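Local atomic coordinates of putative glycerophosphodiester phosphodiesterase (Galdieria sulphuraria, PDB entry 2O55), a protein that belongs to the glycerophosphoryl diester phosphodiesterase family and folds as a TIM barrel. Residues 169-174 and 194-199; 219-224 and 242-247; 97-102 and 136-141. All blocks are in the same frame, centred on the assembly; numbering follows the deposited sequence.

Interaction 1: residues 169-174 and 194-199; sequences LFNYMG and SMLFHY
N171 reaches across to the end of strand 192-196, where its OD1 accepts a hydrogen bond from L196 N at 2.9 Å, with the donor tilted somewhat from the carbonyl plane. CG stands beside the backbone N of N171, anti to the carbonyl carbon (chi1 -43°), which sets CG on the side of the strand. OD1 also lies 3.5 Å from M195 CA, while ND2 is held by Q175 O and T177 OG1, so the amide has partners at both ends and its rotation is fixed. One step back, F170 N donates to the strand backbone, to S194 O, at 2.8 Å in a nearly straight bond. L169 and S194 form a parallel bridge, their side chains on the same face of the sheet, with L169 CD2 against S194 OG at 3.4 Å. Here neighbouring parallel strands of the TIM barrel end, and beyond the bridge the loop after strand 165-169 stays attached through F170 N and the N171 side chain. Beside this, F170 and selenomethionine M195 lie side by side and point the same way, SE 3.9 Å from CD1 in an oblique Met-aromatic contact. L169, F170, N171, S194 and M195 are all buried, whereas Y199 and G174 on the outer side are partly exposed. Y199 slides past N171 in the opposite direction, amide and ring planes 18° apart, CB 3.6 Å from ND2; its phenol oxygen ends near G174.

Interaction 2: residues 219-224 and 242-247; sequences MPWIFD and CSNYPF. With SO4 (sulfate ion), chain B.
N244 CG stands beside its backbone N, anti to the carbonyl carbon (chi1 -58°), on the side of 219-224; D224 and Y245 have the same first-torsion setting, and their OD1 and OH meet. From N244, ND2 donates to P220 O at 2.8 Å, with the acceptor close to the amide plane and an N-H...O angle of 158°. P220 O also accepts from F223 N, closing the type I turn 220-223, and the two donors arrive from opposite faces of the P220 carbonyl plane. The same ND2 bonds to F223 O, although the modelled separation is too short to be trusted in detail. N244 ND2 thus holds P220 O and lies against F223 O, facing both ends of the turn, while its OD1 is taken by H12 ND1. W221 CE3 lies 4.0 Å from N244 OD1, the indole and amide planes 62° apart. Y245 OH donates to D224 OD1, which approaches the edge of the ring in its plane; the length of this bond is also doubtful, and OD1 has a second partner in a salt bridge with K17. A sulfate ion rests against the turn, O1 3.3 Å from P220 CA, with a weak bond of 3.5 Å from W221 N to O3; it is also hydrogen-bonded to R13, H56 and W218. Nearer the strands, M219 N donates to C242 O at 3.1 Å. S243 OG accepts from Y245 N at 2.9 Å, an ST turn, and bonds to D225. The contact lies at the C-terminal ends of barrel strands 214-218 and 240-243, with strand 8-12 beside C242, helix 227-236 against M219, F223 and S243, and Y245 at the N-cap of helix 246-253.

Interaction 3: residues 97-102 and 136-141; sequences ELFVAI and EKYHMQ
F99 on helix 95-104 faces Y138 in the turn that follows helix 127-136, their CA atoms 6.7 Å apart, the nearest such pair between the segments. Residues 136-139 form a type I turn, and H139, with positive phi, is the C-prime residue of a Schellman motif: M140 N bonds back to V135 O and H139 N to E136 O. This chain reversal presents both Y138 and selenomethionine M140 to the helix. F99 CB lies over one face of the Y138 ring, 3.9 Å from its centroid and offset toward the rim, a CH-pi contact; the two rings themselves meet obliquely, planes at 39°. In TIM-barrel terms, two neighbouring outer helices meet here, one through its side and the other through its C-terminal cap, at the end of the barrel where strand 144-148 is about to begin. M140 CG sits over a face of the F99 ring, 4.0 Å from the centroid. The M140 chain then bends at chi2 (-66°), leaving SE in an oblique Met-aromatic contact with that ring, and CE reaches I102 CG2 at 3.4 Å. Toward the partly exposed side, V100 CG2 touches Y138 CE2 at 3.6 Å, and the Y138 hydroxyl bonds to E96.

In the fold
Interactions 1 and 2 share one sheet and touch: F197 CB packs 3.6 Å from M219 SE, and L196 CD2 approaches P220 CG. Both join the ends of barrel strands and the loops beyond them, and both rely on an asparagine amide that meets backbone groups across the contact. The sulfate ion lies beside interaction 2, and the side chain of L196 in interaction 1 is about 6 Å from it. Interaction 3 is on the opposite side of the chain's centre, its centre 29 Å from that of interaction 1, and joins an outer helix to the turn capping the next one by apolar and ring contacts without a hydrogen bond between its segments. Interactions 1 and 3 are largely buried; interaction 2 is partly buried.

Interaction 1: residues 169-174 and 194-199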
loop_
_atom_site.group_PDB
_atom_site.type_symbol
_atom_site.label_atom_id
_atom_site.label_comp_id
_atom_site.label_asym_id
_atom_site.label_seq_id
_atom_site.Cartn_x
_atom_site.Cartn_y
_atom_site.Cartn_z
ATOM N N LEU A 169 8.119 3.138 5.249
ATOM C CA LEU A 169 8.634 2.235 4.219
ATOM C C LEU A 169 10.135 2.428 4.018
ATOM O O LEU A 169 10.577 3.548 3.768
ATOM C CB LEU A 169 7.935 2.507 2.894
ATOM C CG LEU A 169 6.683 1.738 2.489
ATOM C CD1 LEU A 169 5.971 2.499 1.399
ATOM C CD2 LEU A 169 7.034 0.365 1.987
ATOM N N PHE A 170 10.912 1.348 4.075
ATOM C CA PHE A 170 12.351 1.459 3.858
ATOM C C PHE A 170 12.865 0.931 2.529
ATOM O O PHE A 170 12.095 0.434 1.700
ATOM C CB PHE A 170 13.109 0.799 5.003
ATOM C CG PHE A 170 12.960 1.527 6.275
ATOM C CD1 PHE A 170 12.036 1.106 7.224
ATOM C CD2 PHE A 170 13.681 2.701 6.502
ATOM C CE1 PHE A 170 11.865 1.839 8.410
ATOM C CE2 PHE A 170 13.526 3.418 7.666
ATOM C CZ PHE A 170 12.616 2.999 8.628
ATOM N N ASN A 171 14.188 1.024 2.360
ATOM C CA ASN A 171 14.906 0.521 1.194
ATOM C C ASN A 171 14.437 1.205 -0.090
ATOM O O ASN A 171 14.227 0.546 -1.127
ATOM C CB ASN A 171 14.769 -0.993 1.075
ATOM C CG ASN A 171 14.928 -1.706 2.398
ATOM O OD1 ASN A 171 14.014 -2.410 2.826
ATOM N ND2 ASN A 171 16.095 -1.553 3.049
ATOM N N TYR A 172 14.279 2.527 -0.006
ATOM C CA TYR A 172 13.820 3.318 -1.131
ATOM C C TYR A 172 14.528 2.963 -2.428
ATOM O O TYR A 172 13.894 2.342 -3.284
ATOM C CB TYR A 172 13.860 4.818 -0.844
ATOM C CG TYR A 172 13.504 5.717 -2.015
ATOM C CD1 TYR A 172 12.373 5.474 -2.793
ATOM C CD2 TYR A 172 14.285 6.832 -2.323
ATOM C CE1 TYR A 172 12.042 6.303 -3.871
ATOM C CE2 TYR A 172 13.960 7.674 -3.385
ATOM C CZ TYR A 172 12.835 7.405 -4.150
ATOM O OH TYR A 172 12.499 8.228 -5.205
HETATM N N MSE A 173 15.786 3.302 -2.665
HETATM C CA MSE A 173 16.257 2.838 -3.997
HETATM C C MSE A 173 17.276 1.726 -3.843
HETATM O O MSE A 173 18.402 1.784 -4.364
HETATM C CB MSE A 173 16.699 3.966 -4.927
HETATM C CG MSE A 173 15.593 4.937 -5.292
HETATM SE SE MSE A 173 16.250 6.579 -6.201
HETATM C CE MSE A 173 17.238 5.807 -7.756
ATOM N N GLY A 174 16.861 0.712 -3.095
ATOM C CA GLY A 174 17.770 -0.329 -2.658
ATOM C C GLY A 174 18.691 0.159 -1.551
ATOM O O GLY A 174 19.719 -0.468 -1.269
ATOM N N SER A 194 8.169 -1.290 7.090
ATOM C CA SER A 194 7.998 -2.156 5.936
ATOM C C SER A 194 9.264 -2.214 5.075
ATOM O O SER A 194 9.815 -1.174 4.681
ATOM C CB SER A 194 6.779 -1.723 5.136
ATOM O OG SER A 194 6.724 -2.417 3.909
HETATM N N MSE A 195 9.728 -3.425 4.784
HETATM C CA MSE A 195 11.033 -3.567 4.156
HETATM C C MSE A 195 10.970 -4.447 2.955
HETATM O O MSE A 195 10.177 -5.376 2.912
HETATM C CB MSE A 195 12.026 -4.192 5.120
HETATM C CG MSE A 195 11.499 -4.282 6.567
HETATM SE SE MSE A 195 11.977 -2.726 7.618
HETATM C CE MSE A 195 13.874 -2.768 7.116
ATOM N N LEU A 196 11.843 -4.178 1.993
ATOM C CA LEU A 196 11.970 -5.044 0.841
ATOM C C LEU A 196 12.563 -6.394 1.253
ATOM O O LEU A 196 13.399 -6.488 2.162
ATOM C CB LEU A 196 12.729 -4.360 -0.313
ATOM C CG LEU A 196 11.900 -3.408 -1.204
ATOM C CD1 LEU A 196 11.134 -2.294 -0.452
ATOM C CD2 LEU A 196 12.793 -2.804 -2.261
ATOM N N PHE A 197 12.075 -7.431 0.597
ATOM C CA PHE A 197 12.404 -8.776 0.962
ATOM C C PHE A 197 13.899 -9.037 0.888
ATOM O O PHE A 197 14.456 -9.561 1.830
ATOM C CB PHE A 197 11.628 -9.755 0.089
ATOM C CG PHE A 197 11.902 -11.206 0.399
ATOM C CD1 PHE A 197 12.464 -12.047 -0.569
ATOM C CD2 PHE A 197 11.598 -11.738 1.645
ATOM C CE1 PHE A 197 12.709 -13.389 -0.297
ATOM C CE2 PHE A 197 11.842 -13.077 1.920
ATOM C CZ PHE A 197 12.396 -13.906 0.954
ATOM N N HIS A 198 14.553 -8.662 -0.204
ATOM C CA HIS A 198 15.992 -8.909 -0.358
ATOM C C HIS A 198 16.882 -8.248 0.718
ATOM O O HIS A 198 17.986 -8.719 0.939
ATOM C CB HIS A 198 16.427 -8.536 -1.789
ATOM C CG HIS A 198 17.913 -8.558 -2.030
ATOM N ND1 HIS A 198 18.610 -9.715 -2.322
ATOM C CD2 HIS A 198 18.824 -7.550 -2.082
ATOM C CE1 HIS A 198 19.887 -9.424 -2.518
ATOM N NE2 HIS A 198 20.043 -8.118 -2.381
ATOM N N TYR A 199 16.396 -7.196 1.394
ATOM C CA TYR A 199 17.153 -6.430 2.411
ATOM C C TYR A 199 16.602 -6.572 3.828
ATOM O O TYR A 199 16.450 -5.553 4.550
ATOM C CB TYR A 199 17.069 -4.932 2.123
ATOM C CG TYR A 199 17.542 -4.493 0.778
ATOM C CD1 TYR A 199 16.679 -4.483 -0.327
ATOM C CD2 TYR A 199 18.847 -4.047 0.609
ATOM C CE1 TYR A 199 17.128 -4.069 -1.568
ATOM C CE2 TYR A 199 19.303 -3.631 -0.618
ATOM C CZ TYR A 199 18.444 -3.647 -1.693
ATOM O OH TYR A 199 18.931 -3.227 -2.886
#

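Interaction 2: residues 219-224 and 242-247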
loop_
_atom_site.group_PDB
_atom_site.type_symbol
_atom_site.label_atom_id
_atom_site.label_comp_id
_atom_site.label_asym_id
_atom_site.label_seq_id
_atom_site.Cartn_x
_atom_site.Cartn_y
_atom_site.Cartn_z
HETATM N N MSE A 219 7.121 -7.077 -1.329
HETATM C CA MSE A 219 7.622 -7.644 -2.596
HETATM C C MSE A 219 7.481 -6.614 -3.717
HETATM O O MSE A 219 6.373 -6.232 -4.059
HETATM C CB MSE A 219 6.890 -8.941 -2.967
HETATM C CG MSE A 219 6.775 -9.963 -1.842
HETATM SE SE MSE A 219 8.469 -10.721 -1.270
HETATM C CE MSE A 219 7.771 -12.135 -0.192
ATOM N N PRO A 220 8.607 -6.156 -4.293
ATOM C CA PRO A 220 8.461 -5.224 -5.408
ATOM C C PRO A 220 7.644 -5.868 -6.509
ATOM O O PRO A 220 7.557 -7.086 -6.587
ATOM C CB PRO A 220 9.894 -5.024 -5.897
ATOM C CG PRO A 220 10.761 -5.404 -4.771
ATOM C CD PRO A 220 10.024 -6.455 -4.004
ATOM N N TRP A 221 7.038 -5.061 -7.357
ATOM C CA TRP A 221 6.295 -5.623 -8.445
ATOM C C TRP A 221 7.217 -6.492 -9.320
ATOM O O TRP A 221 6.824 -7.579 -9.775
ATOM C CB TRP A 221 5.658 -4.498 -9.244
ATOM C CG TRP A 221 4.536 -4.936 -10.101
ATOM C CD1 TRP A 221 4.552 -5.075 -11.461
ATOM C CD2 TRP A 221 3.224 -5.305 -9.669
ATOM N NE1 TRP A 221 3.328 -5.508 -11.904
ATOM C CE2 TRP A 221 2.489 -5.656 -10.825
ATOM C CE3 TRP A 221 2.598 -5.383 -8.418
ATOM C CZ2 TRP A 221 1.146 -6.071 -10.767
ATOM C CZ3 TRP A 221 1.255 -5.803 -8.361
ATOM C CH2 TRP A 221 0.552 -6.140 -9.531
ATOM N N ILE A 222 8.455 -6.037 -9.523
ATOM C CA ILE A 222 9.439 -6.778 -10.338
ATOM C C ILE A 222 9.589 -8.263 -9.942
ATOM O O ILE A 222 9.967 -9.083 -10.767
ATOM C CB ILE A 222 10.865 -6.058 -10.399
ATOM C CG1 ILE A 222 11.733 -6.626 -11.542
ATOM C CG2 ILE A 222 11.603 -6.121 -9.045
ATOM C CD1 ILE A 222 13.083 -5.896 -11.776
ATOM N N PHE A 223 9.266 -8.593 -8.699
ATOM C CA PHE A 223 9.686 -9.839 -8.089
ATOM C C PHE A 223 8.522 -10.788 -7.951
ATOM O O PHE A 223 7.545 -10.449 -7.302
ATOM C CB PHE A 223 10.254 -9.526 -6.703
ATOM C CG PHE A 223 10.749 -10.732 -5.949
ATOM C CD1 PHE A 223 11.942 -11.357 -6.309
ATOM C CD2 PHE A 223 10.030 -11.222 -4.852
ATOM C CE1 PHE A 223 12.398 -12.459 -5.605
ATOM C CE2 PHE A 223 10.474 -12.317 -4.141
ATOM C CZ PHE A 223 11.651 -12.941 -4.516
ATOM N N ASP A 224 8.621 -11.976 -8.547
ATOM C CA ASP A 224 7.552 -12.958 -8.415
ATOM C C ASP A 224 7.791 -13.829 -7.194
ATOM O O ASP A 224 8.505 -14.826 -7.266
ATOM C CB ASP A 224 7.435 -13.829 -9.670
ATOM C CG ASP A 224 6.866 -13.073 -10.879
ATOM O OD1 ASP A 224 5.860 -12.331 -10.730
ATOM O OD2 ASP A 224 7.424 -13.258 -11.993
ATOM N N CYS A 242 3.395 -8.286 1.996
ATOM C CA CYS A 242 2.778 -7.634 0.879
ATOM C C CYS A 242 3.208 -8.419 -0.349
ATOM O O CYS A 242 4.279 -8.169 -0.922
ATOM C CB CYS A 242 3.197 -6.168 0.815
ATOM S SG CYS A 242 2.202 -5.181 -0.326
ATOM N N SER A 243 2.350 -9.367 -0.734
ATOM C CA SER A 243 2.633 -10.388 -1.748
ATOM C C SER A 243 2.097 -10.047 -3.125
ATOM O O SER A 243 1.039 -9.445 -3.257
ATOM C CB SER A 243 2.002 -11.708 -1.311
ATOM O OG SER A 243 2.262 -12.745 -2.247
ATOM N N ASN A 244 2.822 -10.459 -4.157
ATOM C CA ASN A 244 2.350 -10.316 -5.526
ATOM C C ASN A 244 1.501 -11.512 -5.911
ATOM O O ASN A 244 0.874 -11.526 -6.972
ATOM C CB ASN A 244 3.520 -10.176 -6.486
ATOM C CG ASN A 244 4.415 -8.987 -6.154
ATOM O OD1 ASN A 244 3.958 -7.939 -5.685
ATOM N ND2 ASN A 244 5.705 -9.141 -6.414
ATOM N N TYR A 245 1.476 -12.519 -5.043
ATOM C CA TYR A 245 0.624 -13.677 -5.241
ATOM C C TYR A 245 -0.124 -14.047 -3.966
ATOM O O TYR A 245 0.154 -15.084 -3.370
ATOM C CB TYR A 245 1.461 -14.842 -5.748
ATOM C CG TYR A 245 2.075 -14.510 -7.072
ATOM C CD1 TYR A 245 3.297 -13.828 -7.137
ATOM C CD2 TYR A 245 1.409 -14.838 -8.274
ATOM C CE1 TYR A 245 3.850 -13.500 -8.354
ATOM C CE2 TYR A 245 1.952 -14.519 -9.496
ATOM C CZ TYR A 245 3.176 -13.845 -9.533
ATOM O OH TYR A 245 3.728 -13.495 -10.745
ATOM N N PRO A 246 -1.089 -13.207 -3.550
ATOM C CA PRO A 246 -1.827 -13.462 -2.297
ATOM C C PRO A 246 -2.541 -14.839 -2.236
ATOM O O PRO A 246 -2.546 -15.500 -1.174
ATOM C CB PRO A 246 -2.844 -12.309 -2.242
ATOM C CG PRO A 246 -2.879 -11.724 -3.614
ATOM C CD PRO A 246 -1.554 -11.980 -4.226
ATOM N N PHE A 247 -3.128 -15.264 -3.358
ATOM C CA PHE A 247 -3.847 -16.532 -3.415
ATOM C C PHE A 247 -2.878 -17.708 -3.231
ATOM O O PHE A 247 -3.198 -18.682 -2.529
ATOM C CB PHE A 247 -4.697 -16.630 -4.693
ATOM C CG PHE A 247 -5.686 -15.485 -4.855
ATOM C CD1 PHE A 247 -6.218 -15.173 -6.101
ATOM C CD2 PHE A 247 -6.076 -14.696 -3.748
ATOM C CE1 PHE A 247 -7.126 -14.115 -6.241
ATOM C CE2 PHE A 247 -6.981 -13.628 -3.883
ATOM C CZ PHE A 247 -7.496 -13.339 -5.129
HETATM S S SO4 B . 6.741 -1.376 -6.015
HETATM O O1 SO4 B . 7.790 -1.966 -5.205
HETATM O O2 SO4 B . 7.223 -1.386 -7.381
HETATM O O3 SO4 B . 5.575 -2.232 -5.983
HETATM O O4 SO4 B . 6.348 -0.037 -5.563
#

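Interaction 3: residues 97-102 and 136-141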
loop_
_atom_site.group_PDB
_atom_site.type_symbol
_atom_site.label_atom_id
_atom_site.label_comp_id
_atom_site.label_asym_id
_atom_site.label_seq_id
_atom_site.Cartn_x
_atom_site.Cartn_y
_atom_site.Cartn_z
ATOM N N GLU A 97 -14.433 5.611 -4.645
ATOM C CA GLU A 97 -15.063 4.428 -5.261
ATOM C C GLU A 97 -14.740 3.140 -4.501
ATOM O O GLU A 97 -15.587 2.254 -4.375
ATOM C CB GLU A 97 -14.705 4.291 -6.751
ATOM C CG GLU A 97 -15.463 5.298 -7.646
ATOM C CD GLU A 97 -15.081 5.268 -9.143
ATOM O OE1 GLU A 97 -13.962 4.825 -9.496
ATOM O OE2 GLU A 97 -15.917 5.711 -9.969
ATOM N N LEU A 98 -13.523 3.055 -3.980
ATOM C CA LEU A 98 -13.104 1.884 -3.239
ATOM C C LEU A 98 -13.794 1.826 -1.897
ATOM O O LEU A 98 -14.129 0.734 -1.409
ATOM C CB LEU A 98 -11.593 1.904 -3.014
ATOM C CG LEU A 98 -11.058 0.766 -2.135
ATOM C CD1 LEU A 98 -11.450 -0.616 -2.710
ATOM C CD2 LEU A 98 -9.551 0.907 -1.912
ATOM N N PHE A 99 -13.961 3.006 -1.298
ATOM C CA PHE A 99 -14.586 3.151 0.006
ATOM C C PHE A 99 -16.037 2.721 -0.099
ATOM O O PHE A 99 -16.476 1.792 0.592
ATOM C CB PHE A 99 -14.484 4.600 0.472
ATOM C CG PHE A 99 -13.143 4.962 1.028
ATOM C CD1 PHE A 99 -12.211 3.984 1.353
ATOM C CD2 PHE A 99 -12.820 6.288 1.275
ATOM C CE1 PHE A 99 -10.963 4.322 1.894
ATOM C CE2 PHE A 99 -11.570 6.636 1.814
ATOM C CZ PHE A 99 -10.641 5.646 2.125
ATOM N N VAL A 100 -16.754 3.411 -0.987
ATOM C CA VAL A 100 -18.077 3.039 -1.444
ATOM C C VAL A 100 -18.200 1.522 -1.710
ATOM O O VAL A 100 -19.138 0.881 -1.225
ATOM C CB VAL A 100 -18.458 3.883 -2.700
ATOM C CG1 VAL A 100 -19.493 3.167 -3.574
ATOM C CG2 VAL A 100 -18.920 5.303 -2.298
ATOM N N ALA A 101 -17.249 0.955 -2.461
ATOM C CA ALA A 101 -17.194 -0.504 -2.713
ATOM C C ALA A 101 -17.225 -1.292 -1.405
ATOM O O ALA A 101 -18.047 -2.209 -1.223
ATOM C CB ALA A 101 -15.928 -0.886 -3.534
ATOM N N ILE A 102 -16.325 -0.902 -0.499
ATOM C CA ILE A 102 -16.118 -1.592 0.762
ATOM C C ILE A 102 -17.364 -1.481 1.647
ATOM O O ILE A 102 -17.750 -2.450 2.315
ATOM C CB ILE A 102 -14.816 -1.087 1.469
ATOM C CG1 ILE A 102 -13.585 -1.481 0.658
ATOM C CG2 ILE A 102 -14.654 -1.693 2.847
ATOM C CD1 ILE A 102 -12.311 -0.810 1.106
ATOM N N GLU A 136 -12.617 9.871 6.869
ATOM C CA GLU A 136 -13.596 9.895 7.952
ATOM C C GLU A 136 -15.026 10.019 7.456
ATOM O O GLU A 136 -15.970 9.643 8.161
ATOM C CB GLU A 136 -13.269 10.953 9.013
ATOM C CG GLU A 136 -13.271 12.380 8.522
ATOM C CD GLU A 136 -12.194 13.236 9.221
ATOM O OE1 GLU A 136 -12.563 14.295 9.806
ATOM O OE2 GLU A 136 -10.989 12.851 9.188
ATOM N N LYS A 137 -15.181 10.522 6.239
ATOM C CA LYS A 137 -16.497 10.562 5.629
ATOM C C LYS A 137 -16.970 9.142 5.313
ATOM O O LYS A 137 -18.109 8.942 4.916
ATOM C CB LYS A 137 -16.511 11.421 4.369
ATOM C CG LYS A 137 -17.912 11.671 3.831
ATOM C CD LYS A 137 -17.961 11.593 2.314
ATOM C CE LYS A 137 -19.394 11.555 1.816
ATOM N NZ LYS A 137 -19.459 11.533 0.328
ATOM N N TYR A 138 -16.095 8.160 5.492
ATOM C CA TYR A 138 -16.460 6.763 5.269
ATOM C C TYR A 138 -16.153 5.924 6.508
ATOM O O TYR A 138 -16.101 4.692 6.457
ATOM C CB TYR A 138 -15.783 6.227 4.001
ATOM C CG TYR A 138 -16.458 6.749 2.769
ATOM C CD1 TYR A 138 -16.146 8.011 2.248
ATOM C CD2 TYR A 138 -17.462 6.007 2.147
ATOM C CE1 TYR A 138 -16.816 8.506 1.125
ATOM C CE2 TYR A 138 -18.132 6.492 1.025
ATOM C CZ TYR A 138 -17.803 7.734 0.522
ATOM O OH TYR A 138 -18.465 8.178 -0.584
ATOM N N HIS A 139 -15.977 6.631 7.624
ATOM C CA HIS A 139 -15.673 6.036 8.918
ATOM C C HIS A 139 -14.620 4.961 8.734
ATOM O O HIS A 139 -14.741 3.868 9.276
ATOM C CB HIS A 139 -16.946 5.495 9.572
ATOM C CG HIS A 139 -18.092 6.448 9.485
ATOM N ND1 HIS A 139 -18.412 7.321 10.501
ATOM C CD2 HIS A 139 -18.955 6.713 8.475
ATOM C CE1 HIS A 139 -19.444 8.059 10.136
ATOM N NE2 HIS A 139 -19.789 7.714 8.908
HETATM N N MSE A 140 -13.585 5.289 7.959
HETATM C CA MSE A 140 -12.537 4.340 7.616
HETATM C C MSE A 140 -11.311 4.511 8.495
HETATM O O MSE A 140 -10.346 3.771 8.348
HETATM C CB MSE A 140 -12.152 4.517 6.153
HETATM C CG MSE A 140 -13.119 3.866 5.165
HETATM SE SE MSE A 140 -13.076 1.916 5.358
HETATM C CE MSE A 140 -14.284 1.499 4.012
ATOM N N GLN A 141 -11.364 5.475 9.418
ATOM C CA GLN A 141 -10.233 5.823 10.309
ATOM C C GLN A 141 -9.495 4.605 10.909
ATOM O O GLN A 141 -8.265 4.585 10.997
ATOM C CB GLN A 141 -10.667 6.769 11.473
ATOM C CG GLN A 141 -11.452 8.059 11.136
ATOM C CD GLN A 141 -12.978 7.863 11.114
ATOM O OE1 GLN A 141 -13.486 6.847 10.627
ATOM N NE2 GLN A 141 -13.707 8.843 11.633
#